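Local atomic coordinates of gluconate kinase (Lactobacillus acidophilus, PDB entry 3LL3), a protein that binds ATP and D-xylulose and probably transfers phosphate from ATP to a sugar or sugar acid such as gluconate, like other FGGY-family carbohydrate kinases. Residues K33-I38 and F53-E58; M126-M131 and P276-F281; A177-L182 and L187-E192. One frame throughout, in Å; residues are numbered along the deposited sequence.

Contact 1. Residues K33-I38 and F53-E58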
ATOM      1  N   LYS A  33     -10.185  -3.159 -38.523  1.00 41.13           N
ATOM      2  CA  LYS A  33      -8.793  -3.407 -38.915  1.00 43.43           C
ATOM      3  C   LYS A  33      -7.828  -2.533 -38.107  1.00 44.57           C
ATOM      4  O   LYS A  33      -8.073  -1.338 -37.915  1.00 41.57           O
ATOM      5  CB  LYS A  33      -8.576  -3.132 -40.414  1.00 44.75           C
ATOM      6  CG  LYS A  33      -9.360  -4.048 -41.369  1.00 48.49           C
ATOM      7  CD  LYS A  33      -9.195  -5.546 -41.031  1.00 53.14           C
ATOM      8  CE  LYS A  33     -10.167  -6.419 -41.836  1.00 51.98           C
ATOM      9  NZ  LYS A  33     -10.265  -7.814 -41.310  1.00 57.44           N
ATOM     10  N   GLY A  34      -6.722  -3.120 -37.652  1.00 45.51           N
ATOM     11  CA  GLY A  34      -5.773  -2.403 -36.818  1.00 42.40           C
ATOM     12  C   GLY A  34      -4.561  -1.819 -37.532  1.00 42.89           C
ATOM     13  O   GLY A  34      -4.302  -2.099 -38.704  1.00 45.05           O
ATOM     14  N   TYR A  35      -3.819  -0.986 -36.811  1.00 41.73           N
ATOM     15  CA  TYR A  35      -2.558  -0.433 -37.297  1.00 42.32           C
ATOM     16  C   TYR A  35      -1.613  -0.342 -36.115  1.00 41.91           C
ATOM     17  O   TYR A  35      -2.055  -0.213 -34.983  1.00 41.09           O
ATOM     18  CB  TYR A  35      -2.770   0.939 -37.941  1.00 39.95           C
ATOM     19  CG  TYR A  35      -4.045   1.614 -37.501  1.00 37.65           C
ATOM     20  CD1 TYR A  35      -5.233   1.437 -38.210  1.00 36.53           C
ATOM     21  CD2 TYR A  35      -4.069   2.409 -36.364  1.00 37.11           C
ATOM     22  CE1 TYR A  35      -6.409   2.052 -37.799  1.00 36.94           C
ATOM     23  CE2 TYR A  35      -5.231   3.023 -35.943  1.00 35.51           C
ATOM     24  CZ  TYR A  35      -6.400   2.850 -36.660  1.00 36.03           C
ATOM     25  OH  TYR A  35      -7.562   3.466 -36.218  1.00 33.41           O
ATOM     26  N   PRO A  36      -0.304  -0.421 -36.373  1.00 44.49           N
ATOM     27  CA  PRO A  36       0.668  -0.434 -35.280  1.00 45.30           C
ATOM     28  C   PRO A  36       0.838   0.957 -34.679  1.00 47.26           C
ATOM     29  O   PRO A  36       0.680   1.962 -35.380  1.00 41.63           O
ATOM     30  CB  PRO A  36       1.977  -0.834 -35.974  1.00 45.55           C
ATOM     31  CG  PRO A  36       1.659  -0.995 -37.439  1.00 45.41           C
ATOM     32  CD  PRO A  36       0.347  -0.350 -37.690  1.00 45.36           C
ATOM     33  N   LEU A  37       1.154   1.013 -33.391  1.00 45.00           N
ATOM     34  CA  LEU A  37       1.558   2.268 -32.784  1.00 46.72           C
ATOM     35  C   LEU A  37       3.051   2.440 -33.018  1.00 48.78           C
ATOM     36  O   LEU A  37       3.803   1.469 -32.996  1.00 52.49           O
ATOM     37  CB  LEU A  37       1.266   2.262 -31.287  1.00 47.17           C
ATOM     38  CG  LEU A  37       0.979   3.624 -30.646  1.00 48.39           C
ATOM     39  CD1 LEU A  37      -0.439   4.090 -30.988  1.00 46.98           C
ATOM     40  CD2 LEU A  37       1.157   3.546 -29.133  1.00 52.44           C
ATOM     41  N   ILE A  38       3.480   3.673 -33.253  1.00 47.50           N
ATOM     42  CA  ILE A  38       4.892   3.971 -33.432  1.00 47.45           C
ATOM     43  C   ILE A  38       5.485   4.486 -32.120  1.00 51.96           C
ATOM     44  O   ILE A  38       5.271   5.642 -31.739  1.00 49.17           O
ATOM     45  CB  ILE A  38       5.093   5.007 -34.539  1.00 47.62           C
ATOM     46  CG1 ILE A  38       4.433   4.518 -35.828  1.00 45.61           C
ATOM     47  CG2 ILE A  38       6.575   5.287 -34.752  1.00 50.19           C
ATOM     48  CD1 ILE A  38       4.301   5.580 -36.886  1.00 45.11           C
ATOM     49  N   PHE A  53      -5.861   5.397 -43.082  1.00 33.27           N
ATOM     50  CA  PHE A  53      -6.748   5.636 -44.210  1.00 34.65           C
ATOM     51  C   PHE A  53      -6.939   4.383 -45.072  1.00 35.53           C
ATOM     52  O   PHE A  53      -8.032   4.137 -45.563  1.00 34.73           O
ATOM     53  CB  PHE A  53      -6.275   6.805 -45.074  1.00 35.86           C
ATOM     54  CG  PHE A  53      -7.165   7.064 -46.250  1.00 35.22           C
ATOM     55  CD1 PHE A  53      -6.771   6.711 -47.528  1.00 37.25           C
ATOM     56  CD2 PHE A  53      -8.419   7.624 -46.073  1.00 34.79           C
ATOM     57  CE1 PHE A  53      -7.608   6.931 -48.610  1.00 38.23           C
ATOM     58  CE2 PHE A  53      -9.256   7.845 -47.146  1.00 34.60           C
ATOM     59  CZ  PHE A  53      -8.851   7.504 -48.416  1.00 36.33           C
ATOM     60  N   ASP A  54      -5.875   3.602 -45.253  1.00 36.35           N
ATOM     61  CA  ASP A  54      -5.981   2.311 -45.933  1.00 36.80           C
ATOM     62  C   ASP A  54      -6.950   1.371 -45.193  1.00 37.88           C
ATOM     63  O   ASP A  54      -7.791   0.718 -45.813  1.00 38.70           O
ATOM     64  CB  ASP A  54      -4.604   1.653 -46.068  1.00 39.01           C
ATOM     65  CG  ASP A  54      -3.714   2.336 -47.116  1.00 43.07           C
ATOM     66  OD1 ASP A  54      -4.186   3.262 -47.816  1.00 44.46           O
ATOM     67  OD2 ASP A  54      -2.539   1.941 -47.247  1.00 44.04           O
ATOM     68  N   ALA A  55      -6.835   1.294 -43.870  1.00 36.50           N
ATOM     69  CA  ALA A  55      -7.775   0.479 -43.092  1.00 35.49           C
ATOM     70  C   ALA A  55      -9.201   0.971 -43.326  1.00 34.14           C
ATOM     71  O   ALA A  55     -10.117   0.179 -43.518  1.00 35.40           O
ATOM     72  CB  ALA A  55      -7.426   0.505 -41.608  1.00 38.20           C
ATOM     73  N   VAL A  56      -9.375   2.287 -43.348  1.00 33.17           N
ATOM     74  CA  VAL A  56     -10.681   2.900 -43.569  1.00 34.60           C
ATOM     75  C   VAL A  56     -11.313   2.483 -44.900  1.00 36.44           C
ATOM     76  O   VAL A  56     -12.495   2.136 -44.943  1.00 35.59           O
ATOM     77  CB  VAL A  56     -10.599   4.446 -43.503  1.00 32.68           C
ATOM     78  CG1 VAL A  56     -11.817   5.066 -44.120  1.00 31.29           C
ATOM     79  CG2 VAL A  56     -10.451   4.894 -42.065  1.00 31.94           C
ATOM     80  N   GLN A  57     -10.540   2.512 -45.984  1.00 33.55           N
ATOM     81  CA  GLN A  57     -11.088   2.116 -47.284  1.00 35.58           C
ATOM     82  C   GLN A  57     -11.463   0.648 -47.287  1.00 35.16           C
ATOM     83  O   GLN A  57     -12.463   0.252 -47.869  1.00 36.28           O
ATOM     84  CB  GLN A  57     -10.075   2.322 -48.401  1.00 36.32           C
ATOM     85  CG  GLN A  57      -9.546   3.720 -48.525  1.00 39.10           C
ATOM     86  CD  GLN A  57      -8.447   3.787 -49.560  1.00 39.66           C
ATOM     87  OE1 GLN A  57      -7.285   4.015 -49.233  1.00 43.96           O
ATOM     88  NE2 GLN A  57      -8.802   3.540 -50.809  1.00 40.72           N
ATOM     89  N   GLU A  58     -10.614  -0.149 -46.651  1.00 36.21           N
ATOM     90  CA  GLU A  58     -10.762  -1.584 -46.615  1.00 36.70           C
ATOM     91  C   GLU A  58     -12.026  -1.951 -45.834  1.00 36.57           C
ATOM     92  O   GLU A  58     -12.853  -2.735 -46.295  1.00 37.80           O
ATOM     93  CB  GLU A  58      -9.527  -2.179 -45.961  1.00 37.82           C
ATOM     94  CG  GLU A  58      -9.193  -3.576 -46.399  1.00 47.11           C
ATOM     95  CD  GLU A  58      -7.900  -4.059 -45.776  1.00 53.81           C
ATOM     96  OE1 GLU A  58      -6.944  -3.250 -45.700  1.00 51.64           O
ATOM     97  OE2 GLU A  58      -7.842  -5.237 -45.361  1.00 55.63           O
TER
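Lys-33 and Ala-55 meet through their first side-chain carbons, CB to CB at 4.0 Å, where the edge strand 27-34 ends beneath helix 49-65. From CB the lysine chain sets off toward the helix: CG stands opposite the carbonyl carbon (chi1 -64°), and a bend at chi2 (-50°) takes the chain past Ala-55 and alongside the Glu-58 carboxylate, with the tip leading off again. CE comes within 4.4 Å of Glu-58 OE2, while NZ lies 5.4 Å from that same oxygen, too far for a salt bridge; the opposite charges can attract only at a distance. A long, flexible lysine suits this partly exposed position, and its side chain also touches Ile-59. Ala-55 is small enough for the helix to lie close, and its CB also meets Tyr-35 CD1 at 4.2 Å, at the ring edge and near the ring plane. The hydroxyl of that buried tyrosine is satisfied by hydrogen bonds with Gly-12 O and Thr-16 OG1. A helix that follows an edge strand and leads to the central strand 70-78 belongs to the beta-beta-beta-alpha-beta core of the actin-like ATPase fold.

Contact 2. Residues M126-M131 and P276-F281; sequences MPMHPM and PSASYF. With DXP (1-deoxy-D-xylulose-5-phosphate), chain D.
Pro-127 and Phe-281 press together across the interface of the two actin-like ATPase domains of this FGGY kinase, the proline ring edge lying on the root of the phenylalanine. Pro-127 CD reaches Phe-281 CB at 3.4 Å, and the two side chains cross at a slant. With CG set between its own N and carbonyl carbon (chi1 63°), Phe-281 swings its ring off the proline to stack with Tyr-283 and touch the bound D-xylulose. The second apolar touch is also close: CE of Met-128, modelled as selenomethionine, sits 3.5 Å from Ala-278 CB. The short alanine accepts the methyl group of a flexible chain that also packs on Ala-117 and Gln-118. No direct hydrogen bond crosses between the loops.

Behind this first shell, Met-128 is the centre of an inverse gamma turn, with a weak bond from His-129 N to Pro-127 O; the turn passes the chain on to His-129. That imidazole donates from NE2 to O2P of 1-deoxy-D-xylulose-5-phosphate at 3.0 Å, with the phosphate at the ring edge, and Asn-297 ND2 gives the ligand another bond. On its other nitrogen, ND1 accepts from Met-131 N at 3.1 Å, the donor tilted 20° from the ring plane, a second-shell bond that fixes the ring's rotation and turns NE2 to the phosphate. A leucine in place of His-129 would probably leave O2P without this donor and Met-131 N without its acceptor. Trp-348 packs on Pro-127 and donates from NE1 to Ser-279 O, tying the loops from outside. One water completes the link, accepting from Met-128 N at 2.8 Å and donating to Ala-278 O at 2.8 Å.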
HETATM    1  N   MSE A 126      -9.511  22.864 -21.678  1.00 23.06           N
HETATM    2  CA  MSE A 126      -8.486  21.833 -21.809  1.00 25.00           C
HETATM    3  C   MSE A 126      -7.648  21.663 -20.540  1.00 26.78           C
HETATM    4  O   MSE A 126      -6.952  22.590 -20.121  1.00 25.21           O
HETATM    5  CB  MSE A 126      -7.568  22.128 -23.003  1.00 23.97           C
HETATM    6  CG  MSE A 126      -6.384  21.178 -23.108  1.00 26.36           C
HETATM    7 SE   MSE A 126      -7.016  19.305 -23.362  1.00 40.72          SE
HETATM    8  CE  MSE A 126      -5.359  18.350 -22.959  1.00 33.66           C
ATOM      9  N   PRO A 127      -7.728  20.476 -19.907  1.00 25.69           N
ATOM     10  CA  PRO A 127      -6.893  20.209 -18.731  1.00 24.96           C
ATOM     11  C   PRO A 127      -5.406  20.395 -19.004  1.00 26.29           C
ATOM     12  O   PRO A 127      -4.963  20.367 -20.160  1.00 23.70           O
ATOM     13  CB  PRO A 127      -7.196  18.741 -18.423  1.00 26.77           C
ATOM     14  CG  PRO A 127      -8.592  18.561 -18.865  1.00 27.62           C
ATOM     15  CD  PRO A 127      -8.749  19.428 -20.102  1.00 25.69           C
HETATM   16  N   MSE A 128      -4.626  20.570 -17.942  1.00 25.49           N
HETATM   17  CA  MSE A 128      -3.213  20.871 -18.142  1.00 27.37           C
HETATM   18  C   MSE A 128      -2.429  19.590 -18.405  1.00 28.14           C
HETATM   19  O   MSE A 128      -1.762  19.051 -17.513  1.00 28.69           O
HETATM   20  CB  MSE A 128      -2.663  21.656 -16.956  1.00 29.52           C
HETATM   21  CG  MSE A 128      -3.609  22.753 -16.511  1.00 29.67           C
HETATM   22 SE   MSE A 128      -2.903  23.758 -14.998  1.00 45.78          SE
HETATM   23  CE  MSE A 128      -4.496  23.755 -13.849  1.00 39.48           C
ATOM     24  N   HIS A 129      -2.517  19.102 -19.639  1.00 22.69           N
ATOM     25  CA  HIS A 129      -1.954  17.807 -19.981  1.00 24.93           C
ATOM     26  C   HIS A 129      -1.387  17.824 -21.387  1.00 25.34           C
ATOM     27  O   HIS A 129      -1.979  18.431 -22.272  1.00 25.91           O
ATOM     28  CB  HIS A 129      -3.045  16.727 -19.888  1.00 24.06           C
ATOM     29  CG  HIS A 129      -2.499  15.333 -19.856  1.00 27.25           C
ATOM     30  ND1 HIS A 129      -2.169  14.636 -20.999  1.00 26.28           N
ATOM     31  CD2 HIS A 129      -2.197  14.518 -18.814  1.00 27.50           C
ATOM     32  CE1 HIS A 129      -1.710  13.444 -20.664  1.00 28.26           C
ATOM     33  NE2 HIS A 129      -1.709  13.348 -19.344  1.00 27.17           N
ATOM     34  N   PRO A 130      -0.258  17.129 -21.600  1.00 26.01           N
ATOM     35  CA  PRO A 130       0.477  17.088 -22.872  1.00 26.50           C
ATOM     36  C   PRO A 130      -0.275  16.448 -24.044  1.00 27.49           C
ATOM     37  O   PRO A 130       0.190  16.521 -25.192  1.00 26.85           O
ATOM     38  CB  PRO A 130       1.732  16.269 -22.526  1.00 28.13           C
ATOM     39  CG  PRO A 130       1.348  15.492 -21.294  1.00 25.95           C
ATOM     40  CD  PRO A 130       0.496  16.454 -20.526  1.00 25.52           C
HETATM   41  N   MSE A 131      -1.429  15.854 -23.772  1.00 26.45           N
HETATM   42  CA  MSE A 131      -2.231  15.222 -24.813  1.00 25.61           C
HETATM   43  C   MSE A 131      -2.773  16.228 -25.847  1.00 26.92           C
HETATM   44  O   MSE A 131      -3.018  15.866 -27.005  1.00 27.84           O
HETATM   45  CB  MSE A 131      -3.401  14.466 -24.182  1.00 26.83           C
HETATM   46  CG  MSE A 131      -4.434  15.371 -23.513  1.00 28.17           C
HETATM   47 SE   MSE A 131      -5.761  14.346 -22.414  1.00 46.66          SE
HETATM   48  CE  MSE A 131      -6.834  15.799 -21.684  1.00 34.16           C
ATOM     49  N   PRO A 276     -12.497  25.206 -10.908  1.00 36.60           N
ATOM     50  CA  PRO A 276     -11.443  26.014 -10.286  1.00 35.77           C
ATOM     51  C   PRO A 276     -10.119  25.257 -10.151  1.00 37.85           C
ATOM     52  O   PRO A 276      -9.052  25.871 -10.216  1.00 42.59           O
ATOM     53  CB  PRO A 276     -12.026  26.325  -8.904  1.00 40.57           C
ATOM     54  CG  PRO A 276     -13.501  26.365  -9.136  1.00 37.42           C
ATOM     55  CD  PRO A 276     -13.777  25.310 -10.182  1.00 37.76           C
ATOM     56  N   SER A 277     -10.167  23.942  -9.977  1.00 37.62           N
ATOM     57  CA  SER A 277      -8.923  23.179  -9.897  1.00 38.55           C
ATOM     58  C   SER A 277      -8.583  22.454 -11.194  1.00 35.84           C
ATOM     59  O   SER A 277      -7.677  21.623 -11.234  1.00 36.69           O
ATOM     60  CB  SER A 277      -8.937  22.208  -8.710  1.00 42.16           C
ATOM     61  OG  SER A 277     -10.247  21.721  -8.434  1.00 46.06           O
ATOM     62  N   ALA A 278      -9.288  22.794 -12.263  1.00 32.24           N
ATOM     63  CA  ALA A 278      -9.046  22.161 -13.556  1.00 32.05           C
ATOM     64  C   ALA A 278      -8.994  20.635 -13.462  1.00 29.65           C
ATOM     65  O   ALA A 278      -8.152  19.994 -14.081  1.00 28.71           O
ATOM     66  CB  ALA A 278      -7.765  22.705 -14.194  1.00 30.54           C
ATOM     67  N   SER A 279      -9.904  20.041 -12.702  1.00 29.01           N
ATOM     68  CA  SER A 279      -9.844  18.598 -12.530  1.00 28.05           C
ATOM     69  C   SER A 279     -10.650  17.826 -13.572  1.00 28.29           C
ATOM     70  O   SER A 279     -10.553  16.604 -13.629  1.00 24.08           O
ATOM     71  CB  SER A 279     -10.255  18.203 -11.114  1.00 30.51           C
ATOM     72  OG  SER A 279     -11.628  18.478 -10.914  1.00 35.92           O
ATOM     73  N   TYR A 280     -11.439  18.530 -14.390  1.00 24.23           N
ATOM     74  CA  TYR A 280     -12.196  17.880 -15.461  1.00 26.15           C
ATOM     75  C   TYR A 280     -12.195  18.758 -16.706  1.00 26.69           C
ATOM     76  O   TYR A 280     -12.063  19.981 -16.604  1.00 24.28           O
ATOM     77  CB  TYR A 280     -13.647  17.548 -15.030  1.00 25.99           C
ATOM     78  CG  TYR A 280     -14.470  18.749 -14.620  1.00 25.29           C
ATOM     79  CD1 TYR A 280     -15.017  19.604 -15.573  1.00 27.07           C
ATOM     80  CD2 TYR A 280     -14.711  19.024 -13.278  1.00 25.40           C
ATOM     81  CE1 TYR A 280     -15.772  20.715 -15.197  1.00 27.33           C
ATOM     82  CE2 TYR A 280     -15.460  20.125 -12.889  1.00 28.69           C
ATOM     83  CZ  TYR A 280     -15.985  20.970 -13.849  1.00 30.89           C
ATOM     84  OH  TYR A 280     -16.723  22.064 -13.468  1.00 29.45           O
ATOM     85  N   PHE A 281     -12.338  18.148 -17.880  1.00 23.23           N
ATOM     86  CA  PHE A 281     -12.327  18.933 -19.094  1.00 22.52           C
ATOM     87  C   PHE A 281     -13.716  19.492 -19.352  1.00 23.87           C
ATOM     88  O   PHE A 281     -14.710  18.986 -18.819  1.00 23.43           O
ATOM     89  CB  PHE A 281     -11.829  18.112 -20.297  1.00 21.98           C
ATOM     90  CG  PHE A 281     -12.708  16.902 -20.656  1.00 23.23           C
ATOM     91  CD1 PHE A 281     -14.006  17.070 -21.125  1.00 22.53           C
ATOM     92  CD2 PHE A 281     -12.208  15.615 -20.560  1.00 23.95           C
ATOM     93  CE1 PHE A 281     -14.792  15.983 -21.487  1.00 22.57           C
ATOM     94  CE2 PHE A 281     -12.993  14.505 -20.910  1.00 25.86           C
ATOM     95  CZ  PHE A 281     -14.285  14.695 -21.377  1.00 24.22           C
TER
HETATM   96  C1  DXP D3264       5.817   8.343 -17.477  1.00 59.86           C
HETATM   97  C2  DXP D3264       4.920   7.069 -17.471  1.00 59.91           C
HETATM   98  C3  DXP D3264       3.709   7.068 -18.437  1.00 57.87           C
HETATM   99  C4  DXP D3264       2.861   8.318 -18.127  1.00 53.51           C
HETATM  100  C5  DXP D3264       1.381   8.503 -18.543  1.00 50.11           C
HETATM  101  O2  DXP D3264       4.946   6.341 -16.535  1.00 60.88           O
HETATM  102  O3  DXP D3264       3.100   5.837 -18.477  1.00 58.94           O
HETATM  103  O4  DXP D3264       3.104   8.677 -16.804  1.00 55.17           O
HETATM  104  O5  DXP D3264       0.487   8.971 -17.567  1.00 50.30           O
HETATM  105  P   DXP D3264      -0.677  10.143 -17.738  1.00 42.23           P
HETATM  106  O2P DXP D3264      -0.009  11.582 -17.598  1.00 38.55           O
HETATM  107  O1P DXP D3264      -1.555   9.845 -19.046  1.00 36.74           O
HETATM  108  O3P DXP D3264      -1.529  10.155 -16.611  1.00 38.57           O
HETATM  109  O   HOH W   1      -5.618  20.042 -15.377  1.00 28.49           O

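Contact 3. Residues A177-L182 and L187-E192; sequences AGTGIL and LTWDQE
Trp-189 lays the edge of its indole against Thr-179 and Ile-181 where a single beta bridge, Leu-182 with Trp-189, pinches the chain together just before helix 191-197. This is the tight part of the contact. Trp-189 CZ3 lies 3.6 Å from Thr-179 OG1, the two side chains crossing at about a right angle, and CE3 meets Ile-181 CG2 at 4.0 Å. The indole gets there because its CG stands beside the backbone N (chi1 -51°), which turns the edge of the six-membered ring toward 179-182; a large flat residue fits, since one edge can reach several partners at once while Leu-194 and Leu-204 pack on it from beyond the contact. Thr-179 is itself fixed by an ST turn, OG1 accepting from Ile-181 N at 3.0 Å while also hydrogen-bonded to Ala-176 O. Between them, Gly-180 adopts backbone angles at which a side chain would jam against the preceding carbonyl. Leu-182 CD1 packs closely too, on backbone, 3.6 Å from Leu-187 C.

The looser side is that of exposed Thr-188 and partly exposed Leu-187, whose side chains set off away from 177-182. Pro-284 of strand 281-284 packs on both leucines, which explains apolar residues at these places.

Beyond the bridge, Asp-190 is the N-cap of helix 191-197. Its OD2 accepts from Leu-193 N, while OD1 forms a salt bridge to Lys-123 NZ, a partner shared with Glu-192. A short carboxylate suits both tasks. The same residue's main chain makes the sole hydrogen bond between 177-182 and 187-192: Asp-190 N donates to Ile-181 O at 2.9 Å (N-H...O angle 167°), the donor lying nearly in line with C=O (C=O...N 175°).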
ATOM      1  N   ALA A 177     -12.880  21.063 -29.910  1.00 24.07           N
ATOM      2  CA  ALA A 177     -12.897  21.119 -28.459  1.00 23.72           C
ATOM      3  C   ALA A 177     -11.745  20.339 -27.825  1.00 24.80           C
ATOM      4  O   ALA A 177     -11.371  20.623 -26.693  1.00 24.11           O
ATOM      5  CB  ALA A 177     -14.266  20.651 -27.898  1.00 21.97           C
ATOM      6  N   GLY A 178     -11.169  19.381 -28.557  1.00 24.25           N
ATOM      7  CA  GLY A 178     -10.029  18.620 -28.050  1.00 23.04           C
ATOM      8  C   GLY A 178      -8.640  19.167 -28.404  1.00 26.19           C
ATOM      9  O   GLY A 178      -7.622  18.524 -28.098  1.00 25.13           O
ATOM     10  N   THR A 179      -8.579  20.338 -29.046  1.00 24.09           N
ATOM     11  CA  THR A 179      -7.281  20.922 -29.438  1.00 25.26           C
ATOM     12  C   THR A 179      -6.622  21.734 -28.323  1.00 24.39           C
ATOM     13  O   THR A 179      -5.400  21.793 -28.245  1.00 25.60           O
ATOM     14  CB  THR A 179      -7.372  21.860 -30.679  1.00 23.10           C
ATOM     15  OG1 THR A 179      -8.230  22.966 -30.388  1.00 24.02           O
ATOM     16  CG2 THR A 179      -7.897  21.124 -31.902  1.00 23.42           C
ATOM     17  N   GLY A 180      -7.437  22.363 -27.476  1.00 24.38           N
ATOM     18  CA  GLY A 180      -6.935  23.280 -26.466  1.00 23.94           C
ATOM     19  C   GLY A 180      -6.774  24.675 -27.063  1.00 24.50           C
ATOM     20  O   GLY A 180      -6.116  25.533 -26.488  1.00 27.17           O
ATOM     21  N   ILE A 181      -7.384  24.897 -28.223  1.00 26.05           N
ATOM     22  CA  ILE A 181      -7.271  26.181 -28.924  1.00 25.14           C
ATOM     23  C   ILE A 181      -8.654  26.799 -29.113  1.00 26.59           C
ATOM     24  O   ILE A 181      -8.770  27.978 -29.431  1.00 25.22           O
ATOM     25  CB  ILE A 181      -6.593  26.015 -30.297  1.00 25.54           C
ATOM     26  CG1 ILE A 181      -5.326  25.177 -30.165  1.00 26.34           C
ATOM     27  CG2 ILE A 181      -6.255  27.383 -30.923  1.00 27.12           C
ATOM     28  CD1 ILE A 181      -4.713  24.801 -31.516  1.00 27.02           C
ATOM     29  N   LEU A 182      -9.704  26.008 -28.890  1.00 25.17           N
ATOM     30  CA  LEU A 182     -11.073  26.482 -29.103  1.00 23.05           C
ATOM     31  C   LEU A 182     -11.568  27.267 -27.896  1.00 25.09           C
ATOM     32  O   LEU A 182     -11.637  26.737 -26.790  1.00 25.12           O
ATOM     33  CB  LEU A 182     -12.010  25.306 -29.361  1.00 25.01           C
ATOM     34  CG  LEU A 182     -13.457  25.665 -29.725  1.00 24.74           C
ATOM     35  CD1 LEU A 182     -13.535  26.165 -31.156  1.00 25.98           C
ATOM     36  CD2 LEU A 182     -14.431  24.483 -29.502  1.00 24.56           C
ATOM     37  N   LEU A 187     -16.680  29.815 -29.252  1.00 28.61           N
ATOM     38  CA  LEU A 187     -16.691  28.602 -30.072  1.00 26.81           C
ATOM     39  C   LEU A 187     -16.014  28.819 -31.432  1.00 31.22           C
ATOM     40  O   LEU A 187     -16.377  28.202 -32.434  1.00 29.66           O
ATOM     41  CB  LEU A 187     -18.108  28.039 -30.239  1.00 29.68           C
ATOM     42  CG  LEU A 187     -18.816  27.750 -28.910  1.00 32.40           C
ATOM     43  CD1 LEU A 187     -20.100  26.974 -29.105  1.00 31.08           C
ATOM     44  CD2 LEU A 187     -17.874  27.011 -27.940  1.00 28.30           C
ATOM     45  N   THR A 188     -15.027  29.706 -31.462  1.00 30.78           N
ATOM     46  CA  THR A 188     -14.071  29.693 -32.559  1.00 31.16           C
ATOM     47  C   THR A 188     -12.665  29.740 -31.949  1.00 29.12           C
ATOM     48  O   THR A 188     -12.533  29.793 -30.730  1.00 29.04           O
ATOM     49  CB  THR A 188     -14.319  30.835 -33.556  1.00 34.41           C
ATOM     50  OG1 THR A 188     -13.468  30.658 -34.705  1.00 38.13           O
ATOM     51  CG2 THR A 188     -14.080  32.178 -32.892  1.00 30.23           C
ATOM     52  N   TRP A 189     -11.625  29.684 -32.776  1.00 28.22           N
ATOM     53  CA  TRP A 189     -10.252  29.679 -32.262  1.00 29.40           C
ATOM     54  C   TRP A 189     -10.000  30.905 -31.396  1.00 29.29           C
ATOM     55  O   TRP A 189     -10.478  31.986 -31.711  1.00 29.58           O
ATOM     56  CB  TRP A 189      -9.240  29.640 -33.410  1.00 28.36           C
ATOM     57  CG  TRP A 189      -9.508  28.549 -34.401  1.00 29.74           C
ATOM     58  CD1 TRP A 189      -9.721  28.687 -35.754  1.00 30.91           C
ATOM     59  CD2 TRP A 189      -9.616  27.147 -34.121  1.00 29.57           C
ATOM     60  NE1 TRP A 189      -9.947  27.451 -36.321  1.00 30.95           N
ATOM     61  CE2 TRP A 189      -9.887  26.492 -35.344  1.00 29.26           C
ATOM     62  CE3 TRP A 189      -9.485  26.381 -32.964  1.00 26.86           C
ATOM     63  CZ2 TRP A 189     -10.029  25.112 -35.430  1.00 29.49           C
ATOM     64  CZ3 TRP A 189      -9.645  25.005 -33.050  1.00 29.20           C
ATOM     65  CH2 TRP A 189      -9.907  24.386 -34.270  1.00 29.15           C
ATOM     66  N   ASP A 190      -9.278  30.719 -30.292  1.00 27.29           N
ATOM     67  CA  ASP A 190      -8.920  31.814 -29.395  1.00 29.54           C
ATOM     68  C   ASP A 190      -7.779  32.630 -30.033  1.00 30.54           C
ATOM     69  O   ASP A 190      -6.682  32.100 -30.240  1.00 28.49           O
ATOM     70  CB  ASP A 190      -8.488  31.251 -28.039  1.00 28.03           C
ATOM     71  CG  ASP A 190      -8.297  32.324 -26.992  1.00 31.36           C
ATOM     72  OD1 ASP A 190      -9.233  32.555 -26.209  1.00 31.58           O
ATOM     73  OD2 ASP A 190      -7.215  32.961 -26.963  1.00 34.99           O
ATOM     74  N   GLN A 191      -8.043  33.893 -30.376  1.00 30.12           N
ATOM     75  CA  GLN A 191      -7.039  34.705 -31.088  1.00 30.86           C
ATOM     76  C   GLN A 191      -5.724  34.874 -30.332  1.00 31.67           C
ATOM     77  O   GLN A 191      -4.637  34.799 -30.917  1.00 32.35           O
ATOM     78  CB  GLN A 191      -7.573  36.087 -31.452  1.00 32.83           C
ATOM     79  CG  GLN A 191      -6.597  36.854 -32.377  1.00 33.87           C
ATOM     80  CD  GLN A 191      -6.467  36.189 -33.739  1.00 35.41           C
ATOM     81  OE1 GLN A 191      -5.374  35.809 -34.163  1.00 35.93           O
ATOM     82  NE2 GLN A 191      -7.590  36.022 -34.419  1.00 35.88           N
ATOM     83  N   GLU A 192      -5.832  35.143 -29.037  1.00 31.27           N
ATOM     84  CA  GLU A 192      -4.676  35.229 -28.161  1.00 32.40           C
ATOM     85  C   GLU A 192      -3.816  33.959 -28.212  1.00 31.34           C
ATOM     86  O   GLU A 192      -2.594  34.031 -28.313  1.00 28.83           O
ATOM     87  CB  GLU A 192      -5.147  35.516 -26.735  1.00 33.67           C
ATOM     88  CG  GLU A 192      -4.057  35.844 -25.764  1.00 40.70           C
ATOM     89  CD  GLU A 192      -4.595  36.293 -24.403  1.00 44.13           C
ATOM     90  OE1 GLU A 192      -5.833  36.474 -24.261  1.00 41.70           O
ATOM     91  OE2 GLU A 192      -3.767  36.475 -23.484  1.00 46.11           O
TER

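Contacts 2 and 3 are neighbours, their centres 14 Å apart, and they touch where Met-126 CB meets Gly-180 CA at 3.7 Å. Contact 3 is nested in the stretch of chain between the two segments of contact 2. Contact 1 closes earlier in the chain and stands apart, its centre about 30 Å from that of contact 2 and 29 Å from that of contact 3. Contact 2 supplies Phe-281, about 3 Å from D-xylulose, to that sugar's pocket and His-129 to the 1-deoxy-D-xylulose-5-phosphate site. The side chains of Tyr-35 and Thr-179 are about 11 and 12 Å from D-xylulose, and Tyr-35 is about 10 Å from ATP; contacts 1 and 3 shape the surrounding N-terminal domain.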